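Local coordinates for protein orotidine 5'-phosphate decarboxylase (PDB 3V75) that probably catalyses the decarboxylation of orotidine 5'-phosphate to UMP and carbon dioxide, the last step of de novo UMP biosynthesis, at residues Val148-Gly153 / Leu171-Leu176; Phe217-Gly222 / Leu233-Pro238; Ile45-Ser50 / Ser86-Arg91; Asp59-Leu64 / Glu90-Arg95. One frame throughout, in Å; residues are numbered along the deposited sequence.

In the fold
All four contacts belong to one closed eight-stranded parallel barrel of the TIM type. Interactions 1 and 2 are neighbours, with centres about 11 Å apart, because strands 170-176 and 217-221 lie side by side; F172 of the first packs on P238 of the second. Interactions 3 and 4 form the other pair, centres about 8 Å apart, and share E90 and R91. The centres of interactions 2 and 4 lie about 32 Å apart, on opposite sides of the chain centre. K119, the predicted proton donor, has its side chain about 4 Å from that of L174 in interaction 1 and about 9 Å from that of D46 in interaction 3. Interactions 1, 3 and 4 also meet the second subunit.

Interaction 1 of 4, residues Val148-Gly153 / Leu171-Leu176; sequences VSPYLG and LFVLAL
P150 lays its pyrrolidine ring against V173 and L174 just beyond the end of strand 145-148, where the two chains stop pairing. Going round the ring, CB lies 3.8 Å from V173 CG1. CG comes closer, 3.6 Å from that same V173 CG1, and also rests on the carbonyl oxygen of L174. CD finishes the ring's contact over L174, 4.0 Å from its CB. V173 offers this methyl because CG1 stands anti to the backbone N (chi1 179°), leaving its other methyl, CG2, to meet V148 CG2 at 3.8 Å. A glycine in place of P150 would probably leave V173 CG1 and the L174 carbonyl without their apolar cover and let the start of the turn flex.

At V148 the backbones pair in parallel fashion. V148 N donates to F172 O (2.9 Å), and L174 N donates to V148 O (3.0 Å), the latter almost straight on to the carbonyl, so both polar groups of V148 are used on one neighbouring strand. L174 CD1 also touches S149 OG at 3.6 Å.

P150 starts a type I turn ending at G153. Helix 196-207 covers the outer side, M200 on P150 and L204 on V173, whereas the L174 side chain lies near K119, the predicted proton donor, and packs against V220 of strand 217-221.

Interaction 2 of 4, residues Phe217-Gly222 / Leu233-Pro238; sequences FGAVVG and LDINGP
G218 and P238 bring together two consecutive strands of the TIM barrel, 217-221 and 239-241, at the point where the chain returns from a long connection. In place of the helix that usually separates successive barrel strands, the link between these two is made of loop, and residues 233-238 are its last part.

The tight end lies at G218, A219 and P238. A219 N donates to P238 O at 3.0 Å, with an angle of 148° at the hydrogen, and this bond begins the pairing that A219 continues with L240. The proline ring packs over the glycine, its CD 3.8 Å from G218 CA. I235 is folded in beside them: its CG1 stands between the backbone N and the carbonyl carbon (chi1 62°), which carries CD1 to A219, 4.2 Å from the CB. N208 ties the same region together, its ND2 hydrogen-bonded to both F217 O and I235 O.

Further up the loop the fit slackens. V221 CG2 and L233 CD2 approach no nearer than 4.4 Å, and beyond them the chain reaches solvent at D234, the centre of an inverse gamma turn whose bond from I235 N to L233 O is weak. N236 is partly exposed, although its ND2 is held by the carbonyl oxygens of N208 and E211.

At the tight end there is no room for side chains on the glycines: a CB on G237 would meet F217 O, and one on G218 would run into P238 O, which lies 2.9 Å from G218 CA.

Interaction 3 of 4, residues Ile45-Ser50 / Ser86-Arg91; sequences IDPHAS and SAFFER
The ring of F88 is covered on one face by H48, whose CB stands over it 3.8 Å from the centroid, a CH-pi contact. The imidazole continues the overlap with its edge toward that face in a T-shaped pair, planes 75° apart, while D46 OD1 lies in plane at the F88 edge. A chi1 of 46° folds the imidazole back over its own backbone, alongside F88; the carbonyl oxygen of D46 covers one imidazole face. Beside it, the F89 ring receives P47 CG over one face, 4.1 Å from the centroid, and meets I45 CG2 at CZ (4.2 Å).

One polar bond joins the two segments. R91 NH2 donates to P47 O at 2.9 Å, lying in the carbonyl plane, and R91 NE makes a weak bond to F88 O. Its guanidinium is shared further with D59 and with E132 of the second subunit. D46 OD2 is hydrogen-bonded to S270 OG.

Replacing F88 by an alanine is likely to leave the H48 edge without the ring face it leans on and open a gap beside D46.

P47 is the centre of an inverse gamma turn and H48 the N-cap of helix 49-54. The contact thus joins the end of strand 42-45 and the loop after it to the helix that follows strand 81-84, at the C-terminal end of the strands, where TIM barrels keep their active sites.

Interaction 4 of 4, residues Asp59-Leu64 / Glu90-Arg95; sequences DDVAGL and ERFGSR
F92 lays its ring against the first turn of helix 61-75, one face turned to the D60-V61 peptide link, with V61 N above the ring centre. R91 CG, of its own segment, lies over the opposite face, so the phenyl is sandwiched. At its rim F92 CE1 touches D60 CA (3.6 Å), and F92 CD2 meets L64 CD2 obliquely at 3.8 Å. V61 runs past it in the opposite direction, and its CG2 reaches F92 CB at 3.6 Å.

V61 is gripped from its other branch too. R95 bends at chi3 (69°) and spreads its guanidinium so that V61 CG1 sits over one face, 3.8 Å from R95 NH2. V61 thus lies between the base of the F92 side chain and the guanidinium face of R95.

At the edge of the F92 ring, D59 extends toward R91, its CG anti to the backbone N (chi1 -178°). One oxygen takes both donors: D59 OD1 is 2.8 Å from R91 NH1, through its syn lone pair, and 3.0 Å from R91 NH2. The carboxylate and guanidinium planes are 16° apart. D60, the N-cap of helix 61-75, accepts at OD1 from G63 N and also from S58 OG.

R91 NH1 also pairs with E132 of the second subunit, joining this helix start to the subunit interface. The arginine's charge would probably favour ionised D59, and is in turn partly offset by both acids.

Interaction 1 of 4, residues Val148-Gly153 / Leu171-Leu176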
# COMPACT_ATOMS: atom_id res chain seq x y z
N VAL A 148 4.66 -2.68 6.12
CA VAL A 148 3.20 -2.88 6.05
C VAL A 148 2.48 -1.88 6.91
O VAL A 148 3.00 -1.42 7.94
CB VAL A 148 2.78 -4.33 6.45
CG1 VAL A 148 3.37 -5.35 5.46
CG2 VAL A 148 3.24 -4.67 7.88
N SER A 149 1.27 -1.54 6.49
CA SER A 149 0.47 -0.54 7.19
C SER A 149 -0.63 -1.34 7.94
O SER A 149 -1.19 -2.30 7.40
CB SER A 149 -0.08 0.42 6.12
OG SER A 149 -0.80 1.53 6.64
N PRO A 150 -0.87 -1.03 9.22
CA PRO A 150 -1.85 -1.82 9.98
C PRO A 150 -3.19 -1.11 10.14
O PRO A 150 -3.85 -1.40 11.16
CB PRO A 150 -1.17 -2.00 11.31
CG PRO A 150 -0.46 -0.62 11.50
CD PRO A 150 0.01 -0.24 10.11
N TYR A 151 -3.63 -0.27 9.22
CA TYR A 151 -4.91 0.41 9.37
C TYR A 151 -6.08 -0.59 9.54
O TYR A 151 -7.08 -0.30 10.20
CB TYR A 151 -5.19 1.40 8.19
CG TYR A 151 -6.43 2.22 8.36
CD1 TYR A 151 -6.42 3.44 9.14
CD2 TYR A 151 -7.65 1.84 7.82
CE1 TYR A 151 -7.57 4.19 9.32
CE2 TYR A 151 -8.82 2.58 8.02
CZ TYR A 151 -8.78 3.83 8.76
OH TYR A 151 -9.97 4.52 8.98
N LEU A 152 -5.95 -1.75 8.89
CA LEU A 152 -7.02 -2.76 8.94
C LEU A 152 -6.90 -3.67 10.18
O LEU A 152 -7.73 -4.57 10.38
CB LEU A 152 -7.03 -3.58 7.63
CG LEU A 152 -7.19 -2.70 6.40
CD1 LEU A 152 -6.99 -3.50 5.12
CD2 LEU A 152 -8.58 -2.07 6.37
N GLY A 153 -5.90 -3.40 11.03
CA GLY A 153 -5.75 -4.09 12.30
C GLY A 153 -4.56 -5.04 12.27
O GLY A 153 -4.28 -5.64 11.24
N LEU A 171 8.94 -8.27 8.83
CA LEU A 171 8.05 -7.16 8.50
C LEU A 171 8.48 -5.94 9.30
O LEU A 171 9.07 -6.09 10.39
CB LEU A 171 6.59 -7.46 8.87
CG LEU A 171 5.94 -8.69 8.20
CD1 LEU A 171 4.50 -8.89 8.78
CD2 LEU A 171 5.90 -8.58 6.69
N PHE A 172 8.16 -4.75 8.78
CA PHE A 172 8.19 -3.52 9.58
C PHE A 172 6.81 -2.92 9.52
O PHE A 172 6.34 -2.49 8.45
CB PHE A 172 9.22 -2.54 9.04
CG PHE A 172 10.66 -2.96 9.33
CD1 PHE A 172 11.38 -3.71 8.39
CD2 PHE A 172 11.27 -2.63 10.55
CE1 PHE A 172 12.69 -4.10 8.66
CE2 PHE A 172 12.57 -3.02 10.81
CZ PHE A 172 13.28 -3.75 9.87
N VAL A 173 6.14 -2.91 10.67
CA VAL A 173 4.79 -2.38 10.77
C VAL A 173 4.85 -0.91 11.09
O VAL A 173 5.55 -0.52 12.02
CB VAL A 173 4.00 -3.14 11.89
CG1 VAL A 173 2.57 -2.57 12.01
CG2 VAL A 173 3.98 -4.66 11.57
N LEU A 174 4.13 -0.08 10.34
CA LEU A 174 4.10 1.35 10.66
C LEU A 174 3.60 1.54 12.08
O LEU A 174 2.54 1.02 12.45
CB LEU A 174 3.17 2.10 9.73
CG LEU A 174 3.44 1.99 8.23
CD1 LEU A 174 2.43 2.78 7.43
CD2 LEU A 174 4.88 2.45 7.90
N ALA A 175 4.35 2.28 12.91
CA ALA A 175 3.91 2.53 14.28
C ALA A 175 3.83 4.03 14.57
O ALA A 175 2.78 4.56 14.88
CB ALA A 175 4.81 1.82 15.29
N LEU A 176 4.97 4.72 14.45
CA LEU A 176 5.09 6.14 14.81
C LEU A 176 5.88 6.84 13.70
O LEU A 176 7.05 6.53 13.46
CB LEU A 176 5.86 6.25 16.12
CG LEU A 176 5.04 5.78 17.33
CD1 LEU A 176 5.93 5.50 18.52
CD2 LEU A 176 3.96 6.84 17.68

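Interaction 2 of 4, residues Phe217-Gly222 / Leu233-Pro238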
# COMPACT_ATOMS: atom_id res chain seq x y z
N PHE A 217 10.06 -9.21 13.59
CA PHE A 217 8.90 -8.35 13.37
C PHE A 217 9.12 -7.00 14.01
O PHE A 217 9.14 -6.86 15.23
CB PHE A 217 7.61 -9.10 13.79
CG PHE A 217 7.46 -10.38 13.01
CD1 PHE A 217 7.05 -10.34 11.68
CD2 PHE A 217 7.90 -11.58 13.53
CE1 PHE A 217 7.01 -11.52 10.90
CE2 PHE A 217 7.85 -12.76 12.76
CZ PHE A 217 7.41 -12.71 11.44
N GLY A 218 9.36 -6.01 13.15
CA GLY A 218 9.80 -4.70 13.62
C GLY A 218 8.75 -3.64 13.40
O GLY A 218 7.65 -3.92 12.89
N ALA A 219 9.08 -2.42 13.82
CA ALA A 219 8.20 -1.26 13.68
C ALA A 219 8.92 -0.15 12.92
O ALA A 219 10.15 -0.03 13.03
CB ALA A 219 7.81 -0.72 15.07
N VAL A 220 8.16 0.68 12.21
CA VAL A 220 8.69 1.93 11.68
C VAL A 220 8.46 3.01 12.76
O VAL A 220 7.32 3.22 13.20
CB VAL A 220 8.01 2.33 10.36
CG1 VAL A 220 8.63 3.66 9.85
CG2 VAL A 220 8.19 1.18 9.33
N VAL A 221 9.55 3.64 13.20
CA VAL A 221 9.52 4.65 14.27
C VAL A 221 10.43 5.79 13.82
O VAL A 221 11.66 5.60 13.71
CB VAL A 221 10.06 4.08 15.58
CG1 VAL A 221 9.99 5.12 16.71
CG2 VAL A 221 9.22 2.86 16.00
N GLY A 222 9.85 6.94 13.53
CA GLY A 222 10.60 8.06 13.00
C GLY A 222 11.62 8.63 13.99
O GLY A 222 11.27 8.89 15.16
N LEU A 233 9.60 0.91 23.45
CA LEU A 233 10.20 0.45 22.20
C LEU A 233 10.98 -0.86 22.38
O LEU A 233 11.59 -1.35 21.41
CB LEU A 233 11.14 1.55 21.64
CG LEU A 233 10.43 2.86 21.33
CD1 LEU A 233 11.48 3.89 20.76
CD2 LEU A 233 9.29 2.66 20.36
N ASP A 234 10.95 -1.43 23.59
CA ASP A 234 11.56 -2.71 23.96
C ASP A 234 10.69 -3.82 23.35
O ASP A 234 10.02 -4.51 24.14
CB ASP A 234 11.52 -2.92 25.50
CG ASP A 234 12.41 -4.09 25.99
OD1 ASP A 234 13.02 -4.76 25.14
OD2 ASP A 234 12.49 -4.34 27.23
N ILE A 235 10.64 -3.98 22.03
CA ILE A 235 9.76 -4.99 21.41
C ILE A 235 10.51 -6.22 20.93
O ILE A 235 9.92 -7.10 20.30
CB ILE A 235 8.96 -4.38 20.23
CG1 ILE A 235 9.89 -3.89 19.13
CG2 ILE A 235 8.07 -3.25 20.77
CD1 ILE A 235 9.20 -3.56 17.81
N ASN A 236 11.79 -6.31 21.26
CA ASN A 236 12.64 -7.42 20.78
C ASN A 236 12.53 -7.60 19.27
O ASN A 236 12.54 -8.73 18.73
CB ASN A 236 12.36 -8.74 21.51
CG ASN A 236 13.41 -9.78 21.19
OD1 ASN A 236 14.59 -9.44 21.03
ND2 ASN A 236 13.00 -11.04 21.04
N GLY A 237 12.43 -6.47 18.57
CA GLY A 237 12.46 -6.47 17.11
C GLY A 237 13.06 -5.18 16.60
O GLY A 237 13.24 -4.22 17.37
N PRO A 238 13.41 -5.16 15.32
CA PRO A 238 14.15 -4.01 14.78
C PRO A 238 13.23 -2.78 14.64
O PRO A 238 12.00 -2.91 14.41
CB PRO A 238 14.61 -4.50 13.41
CG PRO A 238 13.59 -5.59 13.02
CD PRO A 238 13.22 -6.25 14.35

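Interaction 3 of 4, residues Ile45-Ser50 / Ser86-Arg91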
# COMPACT_ATOMS: atom_id res chain seq x y z
N ILE A 45 16.95 3.41 -1.44
CA ILE A 45 17.14 3.52 -2.89
C ILE A 45 15.91 4.30 -3.35
O ILE A 45 14.79 3.73 -3.48
CB ILE A 45 17.25 2.17 -3.58
CG1 ILE A 45 18.33 1.31 -2.92
CG2 ILE A 45 17.54 2.34 -5.08
CD1 ILE A 45 18.57 -0.07 -3.60
N ASP A 46 16.10 5.61 -3.55
CA ASP A 46 15.00 6.56 -3.66
C ASP A 46 15.10 7.38 -4.95
O ASP A 46 15.48 8.56 -4.90
CB ASP A 46 15.03 7.53 -2.47
CG ASP A 46 14.79 6.84 -1.16
OD1 ASP A 46 13.88 6.00 -1.09
OD2 ASP A 46 15.52 7.10 -0.19
N PRO A 47 14.82 6.76 -6.10
CA PRO A 47 15.03 7.45 -7.38
C PRO A 47 13.86 8.38 -7.70
O PRO A 47 13.17 8.20 -8.73
CB PRO A 47 15.12 6.30 -8.41
CG PRO A 47 14.26 5.20 -7.75
CD PRO A 47 14.56 5.32 -6.26
N HIS A 48 13.59 9.34 -6.83
CA HIS A 48 12.59 10.36 -7.17
C HIS A 48 13.14 11.36 -8.16
O HIS A 48 14.36 11.46 -8.37
CB HIS A 48 12.00 11.06 -5.93
CG HIS A 48 13.01 11.50 -4.93
ND1 HIS A 48 13.88 12.56 -5.14
CD2 HIS A 48 13.25 11.07 -3.66
CE1 HIS A 48 14.61 12.75 -4.06
NE2 HIS A 48 14.26 11.85 -3.15
N ALA A 49 12.24 12.10 -8.81
CA ALA A 49 12.67 13.00 -9.86
C ALA A 49 13.73 14.02 -9.41
O ALA A 49 14.62 14.33 -10.19
CB ALA A 49 11.46 13.73 -10.51
N SER A 50 13.63 14.52 -8.16
CA SER A 50 14.60 15.48 -7.61
C SER A 50 16.00 14.86 -7.67
O SER A 50 16.93 15.41 -8.27
CB SER A 50 14.21 15.80 -6.15
OG SER A 50 14.92 16.89 -5.62
N SER A 86 9.20 1.58 -3.16
CA SER A 86 8.46 1.06 -4.30
C SER A 86 7.79 2.16 -5.13
O SER A 86 7.75 2.04 -6.36
CB SER A 86 7.39 0.08 -3.79
OG SER A 86 6.79 -0.59 -4.87
N ALA A 87 7.25 3.19 -4.49
CA ALA A 87 6.49 4.19 -5.24
C ALA A 87 7.28 4.83 -6.37
O ALA A 87 6.74 5.16 -7.41
CB ALA A 87 5.94 5.28 -4.31
N PHE A 88 8.58 5.03 -6.14
CA PHE A 88 9.40 5.72 -7.13
C PHE A 88 9.66 4.86 -8.37
O PHE A 88 10.01 5.39 -9.42
CB PHE A 88 10.72 6.20 -6.51
CG PHE A 88 10.52 7.16 -5.36
CD1 PHE A 88 9.64 8.23 -5.48
CD2 PHE A 88 11.22 7.01 -4.17
CE1 PHE A 88 9.46 9.14 -4.38
CE2 PHE A 88 11.03 7.89 -3.12
CZ PHE A 88 10.15 8.93 -3.24
N PHE A 89 9.48 3.55 -8.23
CA PHE A 89 9.57 2.61 -9.35
C PHE A 89 8.17 2.46 -9.99
O PHE A 89 8.03 2.43 -11.22
CB PHE A 89 10.09 1.26 -8.82
CG PHE A 89 11.49 1.32 -8.29
CD1 PHE A 89 12.57 0.95 -9.09
CD2 PHE A 89 11.72 1.78 -7.00
CE1 PHE A 89 13.89 1.02 -8.62
CE2 PHE A 89 13.04 1.85 -6.50
CZ PHE A 89 14.13 1.47 -7.32
N GLU A 90 7.13 2.36 -9.15
CA GLU A 90 5.77 2.09 -9.64
C GLU A 90 5.28 3.21 -10.53
O GLU A 90 4.40 2.99 -11.38
CB GLU A 90 4.79 1.96 -8.47
CG GLU A 90 5.02 0.76 -7.61
CD GLU A 90 3.98 0.66 -6.52
OE1 GLU A 90 2.79 0.99 -6.77
OE2 GLU A 90 4.34 0.27 -5.39
N ARG A 91 5.80 4.42 -10.33
CA ARG A 91 5.35 5.56 -11.14
C ARG A 91 5.66 5.36 -12.62
O ARG A 91 5.05 6.01 -13.48
CB ARG A 91 5.94 6.90 -10.61
CG ARG A 91 7.44 7.01 -10.81
CD ARG A 91 7.99 8.11 -9.90
NE ARG A 91 9.45 8.25 -10.00
CZ ARG A 91 10.04 9.15 -10.79
NH1 ARG A 91 9.30 9.97 -11.55
NH2 ARG A 91 11.38 9.23 -10.83

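Interaction 4 of 4, residues Asp59-Leu64 / Glu90-Arg95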
# COMPACT_ATOMS: atom_id res chain seq x y z
N ASP A 59 14.16 12.08 -15.99
CA ASP A 59 13.10 11.56 -15.15
C ASP A 59 12.32 10.53 -15.92
O ASP A 59 11.18 10.78 -16.37
CB ASP A 59 12.18 12.69 -14.70
CG ASP A 59 11.09 12.20 -13.78
OD1 ASP A 59 11.36 11.36 -12.89
OD2 ASP A 59 9.97 12.71 -13.96
N ASP A 60 12.94 9.39 -16.16
CA ASP A 60 12.30 8.34 -16.94
C ASP A 60 12.88 7.02 -16.56
O ASP A 60 13.75 6.97 -15.68
CB ASP A 60 12.37 8.58 -18.46
CG ASP A 60 13.80 8.73 -18.98
OD1 ASP A 60 14.76 8.26 -18.32
OD2 ASP A 60 13.96 9.33 -20.08
N VAL A 61 12.41 5.96 -17.21
CA VAL A 61 12.81 4.60 -16.87
C VAL A 61 14.32 4.41 -17.03
O VAL A 61 14.96 3.75 -16.19
CB VAL A 61 12.07 3.54 -17.76
CG1 VAL A 61 12.76 2.18 -17.66
CG2 VAL A 61 10.67 3.39 -17.30
N ALA A 62 14.89 4.96 -18.10
CA ALA A 62 16.35 4.84 -18.30
C ALA A 62 17.13 5.52 -17.15
O ALA A 62 18.14 4.97 -16.69
CB ALA A 62 16.75 5.43 -19.66
N GLY A 63 16.65 6.68 -16.69
CA GLY A 63 17.27 7.37 -15.56
C GLY A 63 17.13 6.58 -14.27
O GLY A 63 18.10 6.40 -13.50
N LEU A 64 15.91 6.11 -14.03
CA LEU A 64 15.61 5.23 -12.89
C LEU A 64 16.57 4.05 -12.83
O LEU A 64 17.13 3.71 -11.77
CB LEU A 64 14.19 4.67 -13.06
CG LEU A 64 13.72 3.68 -12.00
CD1 LEU A 64 13.19 4.48 -10.83
CD2 LEU A 64 12.57 2.82 -12.57
N GLU A 90 7.13 2.36 -9.15
CA GLU A 90 5.77 2.09 -9.64
C GLU A 90 5.28 3.21 -10.53
O GLU A 90 4.40 2.99 -11.38
CB GLU A 90 4.79 1.96 -8.47
CG GLU A 90 5.02 0.76 -7.61
CD GLU A 90 3.98 0.66 -6.52
OE1 GLU A 90 2.79 0.99 -6.77
OE2 GLU A 90 4.34 0.27 -5.39
N ARG A 91 5.80 4.42 -10.33
CA ARG A 91 5.35 5.56 -11.14
C ARG A 91 5.66 5.36 -12.62
O ARG A 91 5.05 6.01 -13.48
CB ARG A 91 5.94 6.90 -10.61
CG ARG A 91 7.44 7.01 -10.81
CD ARG A 91 7.99 8.11 -9.90
NE ARG A 91 9.45 8.25 -10.00
CZ ARG A 91 10.04 9.15 -10.79
NH1 ARG A 91 9.30 9.97 -11.55
NH2 ARG A 91 11.38 9.23 -10.83
N PHE A 92 6.59 4.45 -12.93
CA PHE A 92 6.88 4.08 -14.32
C PHE A 92 6.19 2.78 -14.76
O PHE A 92 6.50 2.25 -15.83
CB PHE A 92 8.41 4.02 -14.57
CG PHE A 92 9.10 5.34 -14.36
CD1 PHE A 92 8.75 6.46 -15.13
CD2 PHE A 92 10.03 5.49 -13.34
CE1 PHE A 92 9.38 7.70 -14.91
CE2 PHE A 92 10.66 6.74 -13.11
CZ PHE A 92 10.34 7.82 -13.90
N GLY A 93 5.23 2.30 -13.98
CA GLY A 93 4.48 1.10 -14.35
C GLY A 93 5.34 -0.15 -14.35
O GLY A 93 6.34 -0.27 -13.59
N SER A 94 4.96 -1.11 -15.19
CA SER A 94 5.62 -2.41 -15.21
C SER A 94 7.12 -2.30 -15.52
O SER A 94 7.91 -3.05 -14.96
CB SER A 94 4.94 -3.34 -16.22
OG SER A 94 4.95 -2.78 -17.51
N ARG A 95 7.49 -1.37 -16.39
CA ARG A 95 8.91 -1.20 -16.70
C ARG A 95 9.71 -0.71 -15.49
O ARG A 95 10.88 -1.10 -15.30
CB ARG A 95 9.07 -0.24 -17.87
CG ARG A 95 8.55 -0.85 -19.20
CD ARG A 95 8.71 0.15 -20.36
NE ARG A 95 10.13 0.36 -20.67
CZ ARG A 95 10.66 1.53 -21.04
NH1 ARG A 95 9.88 2.62 -21.18
NH2 ARG A 95 11.98 1.60 -21.30